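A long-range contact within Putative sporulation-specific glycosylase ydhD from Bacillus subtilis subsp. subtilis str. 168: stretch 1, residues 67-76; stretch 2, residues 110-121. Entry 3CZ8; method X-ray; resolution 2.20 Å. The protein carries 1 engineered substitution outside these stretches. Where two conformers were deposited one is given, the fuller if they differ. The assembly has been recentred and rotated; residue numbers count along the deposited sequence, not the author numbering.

Stretch 1 67-76: VTPLATITNL
Stretch 2 (110-121) RGYGGVTIDFEQ

Two parallel strands, 68-74 and a neighbour that begins at Gly114, are joined by a ladder in which the odd residues of the first do the bonding. Asp118 N donates to Ile73 O (2.7 Å), Ile73 N to Thr116 O (2.9 Å), Thr116 N to Ala71 O (2.8 Å) and Ala71 N to Gly114 O (3.1 Å), all nearly straight. The register pairs Ala71 with Val115, Thr72 with Thr116 and Ile73 with Ile117, CA atoms 4.6-5.0 Å apart; phi/psi stays extended, near -86/127 at Ala71 and -127/113 at Thr116.

Beyond the ladder, Asn75 (chi1 p, phi/psi -105/44) uses its amide as a backbone mimic: ND2 donates to Glu120 O at 2.7 Å, and OD1 accepts from Glu120 N at 3.0 Å. At the other end Gly113 N donates to Pro69 O (2.8 Å). Gly113, at -89/3, has no room for a CB, which would strike Thr68 CG2; Gly114, at 158/-167, adopts angles that themselves call for glycine.

Ala71, Ile73, Val115 and Ile117 share one face. Tyr112 (chi1 m) lays its ring over Ala71, whose CB sits 3.5 Å from the ring centroid. Ile73 and Ile117 are both m,m, with Ile73 CB 3.9 Å from Ile117 CD1. On the other face, Thr72 CG2 packs 3.7 Å from Asp118 CB.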

# COMPACT_ATOMS: atom_id res chain seq x y z
N VAL A 67 -1.43 15.45 15.07
CA VAL A 67 -0.75 15.52 13.78
C VAL A 67 -1.66 16.38 12.90
O VAL A 67 -2.88 16.32 13.06
CB VAL A 67 -0.54 14.08 13.21
CG1 VAL A 67 -0.14 14.09 11.75
CG2 VAL A 67 0.53 13.33 14.01
N THR A 68 -1.09 17.20 12.02
CA THR A 68 -1.89 18.10 11.17
C THR A 68 -2.44 17.40 9.92
O THR A 68 -1.66 16.92 9.10
CB THR A 68 -1.09 19.35 10.72
OG1 THR A 68 -0.39 19.92 11.83
CG2 THR A 68 -2.02 20.40 10.12
N PRO A 69 -3.77 17.35 9.76
CA PRO A 69 -4.31 16.86 8.49
C PRO A 69 -4.28 17.92 7.39
O PRO A 69 -4.81 19.03 7.55
CB PRO A 69 -5.75 16.48 8.84
CG PRO A 69 -6.11 17.34 9.99
CD PRO A 69 -4.84 17.69 10.72
N LEU A 70 -3.66 17.58 6.27
CA LEU A 70 -3.58 18.47 5.12
C LEU A 70 -4.39 17.91 3.96
O LEU A 70 -4.38 16.70 3.73
CB LEU A 70 -2.12 18.70 4.70
CG LEU A 70 -1.10 19.15 5.76
CD1 LEU A 70 0.32 19.14 5.20
CD2 LEU A 70 -1.43 20.52 6.31
N ALA A 71 -5.09 18.78 3.25
CA ALA A 71 -5.81 18.40 2.04
C ALA A 71 -4.88 18.46 0.84
O ALA A 71 -4.25 19.49 0.59
CB ALA A 71 -6.99 19.33 1.82
N THR A 72 -4.80 17.38 0.08
CA THR A 72 -4.00 17.39 -1.14
C THR A 72 -4.85 17.85 -2.31
O THR A 72 -5.91 17.30 -2.58
CB THR A 72 -3.34 16.04 -1.43
OG1 THR A 72 -2.64 15.60 -0.26
CG2 THR A 72 -2.35 16.14 -2.58
N ILE A 73 -4.36 18.88 -3.00
CA ILE A 73 -5.03 19.46 -4.15
C ILE A 73 -4.18 19.15 -5.38
O ILE A 73 -3.00 19.50 -5.43
CB ILE A 73 -5.22 21.00 -3.98
CG1 ILE A 73 -5.64 21.37 -2.55
CG2 ILE A 73 -6.21 21.55 -5.02
CD1 ILE A 73 -7.00 20.83 -2.08
N THR A 74 -4.78 18.47 -6.36
CA THR A 74 -4.06 18.00 -7.55
C THR A 74 -4.74 18.43 -8.84
O THR A 74 -5.89 18.88 -8.83
CB THR A 74 -3.95 16.45 -7.60
OG1 THR A 74 -5.23 15.89 -7.91
CG2 THR A 74 -3.43 15.86 -6.28
N ASN A 75 -4.02 18.27 -9.95
CA ASN A 75 -4.59 18.40 -11.29
C ASN A 75 -4.79 17.04 -11.97
O ASN A 75 -4.48 16.85 -13.16
CB ASN A 75 -3.75 19.35 -12.16
CG ASN A 75 -2.28 18.95 -12.24
OD1 ASN A 75 -1.70 18.46 -11.26
ND2 ASN A 75 -1.67 19.16 -13.40
N LEU A 76 -5.32 16.09 -11.22
CA LEU A 76 -5.53 14.74 -11.73
C LEU A 76 -6.80 14.63 -12.55
O LEU A 76 -7.81 15.26 -12.25
CB LEU A 76 -5.53 13.72 -10.59
CG LEU A 76 -4.16 13.24 -10.12
CD1 LEU A 76 -4.28 12.51 -8.82
CD2 LEU A 76 -3.49 12.35 -11.13
N ARG A 110 -14.29 21.68 6.02
CA ARG A 110 -13.93 20.30 6.35
C ARG A 110 -13.03 20.17 7.57
O ARG A 110 -12.93 19.10 8.16
CB ARG A 110 -13.32 19.59 5.14
CG ARG A 110 -14.24 19.49 3.92
CD ARG A 110 -14.94 18.13 3.83
NE ARG A 110 -16.05 17.99 4.78
CZ ARG A 110 -16.00 17.31 5.92
NH1 ARG A 110 -17.07 17.24 6.71
NH2 ARG A 110 -14.88 16.68 6.28
N GLY A 111 -12.36 21.25 7.95
CA GLY A 111 -11.54 21.26 9.17
C GLY A 111 -10.11 20.78 9.02
O GLY A 111 -9.51 20.25 9.97
N TYR A 112 -9.54 20.97 7.83
CA TYR A 112 -8.13 20.67 7.61
C TYR A 112 -7.25 21.73 8.26
O TYR A 112 -7.69 22.85 8.48
CB TYR A 112 -7.83 20.62 6.11
CG TYR A 112 -8.25 19.35 5.40
CD1 TYR A 112 -7.52 18.17 5.56
CD2 TYR A 112 -9.36 19.34 4.56
CE1 TYR A 112 -7.89 17.01 4.89
CE2 TYR A 112 -9.74 18.18 3.89
CZ TYR A 112 -8.99 17.02 4.06
OH TYR A 112 -9.35 15.86 3.41
N GLY A 113 -6.02 21.36 8.60
CA GLY A 113 -5.05 22.31 9.13
C GLY A 113 -4.21 23.03 8.08
O GLY A 113 -3.33 23.82 8.41
N GLY A 114 -4.50 22.75 6.81
CA GLY A 114 -3.73 23.32 5.70
C GLY A 114 -3.85 22.50 4.43
O GLY A 114 -4.74 21.64 4.32
N VAL A 115 -2.98 22.78 3.46
CA VAL A 115 -2.99 22.03 2.21
C VAL A 115 -1.62 21.53 1.77
O VAL A 115 -0.58 21.94 2.28
CB VAL A 115 -3.60 22.81 1.01
CG1 VAL A 115 -5.08 23.03 1.20
CG2 VAL A 115 -2.88 24.12 0.78
N THR A 116 -1.67 20.63 0.79
CA THR A 116 -0.50 20.21 0.03
C THR A 116 -0.88 20.37 -1.43
O THR A 116 -1.78 19.69 -1.92
CB THR A 116 -0.09 18.76 0.34
OG1 THR A 116 0.23 18.66 1.73
CG2 THR A 116 1.14 18.36 -0.48
N ILE A 117 -0.24 21.32 -2.10
CA ILE A 117 -0.46 21.48 -3.52
C ILE A 117 0.38 20.41 -4.22
O ILE A 117 1.60 20.35 -4.03
CB ILE A 117 -0.10 22.91 -4.02
CG1 ILE A 117 -1.07 23.96 -3.44
CG2 ILE A 117 -0.10 22.97 -5.53
CD1 ILE A 117 -2.54 23.80 -3.89
N ASP A 118 -0.29 19.55 -4.97
CA ASP A 118 0.39 18.53 -5.76
C ASP A 118 -0.01 18.74 -7.22
O ASP A 118 -0.78 17.98 -7.79
CB ASP A 118 0.02 17.13 -5.24
CG ASP A 118 0.73 16.00 -6.00
OD1 ASP A 118 1.81 16.24 -6.58
OD2 ASP A 118 0.20 14.87 -6.01
N PHE A 119 0.51 19.82 -7.80
CA PHE A 119 0.30 20.07 -9.21
C PHE A 119 1.50 19.53 -9.97
O PHE A 119 2.63 19.98 -9.77
CB PHE A 119 0.09 21.57 -9.53
CG PHE A 119 -1.21 22.15 -9.00
CD1 PHE A 119 -2.20 21.33 -8.45
CD2 PHE A 119 -1.44 23.52 -9.09
CE1 PHE A 119 -3.39 21.87 -7.98
CE2 PHE A 119 -2.64 24.07 -8.62
CZ PHE A 119 -3.61 23.25 -8.06
N GLU A 120 1.24 18.56 -10.83
CA GLU A 120 2.29 17.97 -11.63
C GLU A 120 2.10 18.28 -13.10
O GLU A 120 0.99 18.62 -13.54
CB GLU A 120 2.39 16.47 -11.38
CG GLU A 120 2.92 16.14 -10.00
CD GLU A 120 3.02 14.65 -9.74
OE1 GLU A 120 3.36 13.89 -10.68
OE2 GLU A 120 2.75 14.25 -8.60
N GLN A 121 3.20 18.18 -13.84
CA GLN A 121 3.29 18.56 -15.26
C GLN A 121 2.87 20.02 -15.48
O GLN A 121 2.15 20.33 -16.42
CB GLN A 121 2.48 17.60 -16.16
CG GLN A 121 2.98 16.14 -16.15
CD GLN A 121 1.96 15.17 -16.73
OE1 GLN A 121 1.33 15.44 -17.75
NE2 GLN A 121 1.79 14.03 -16.06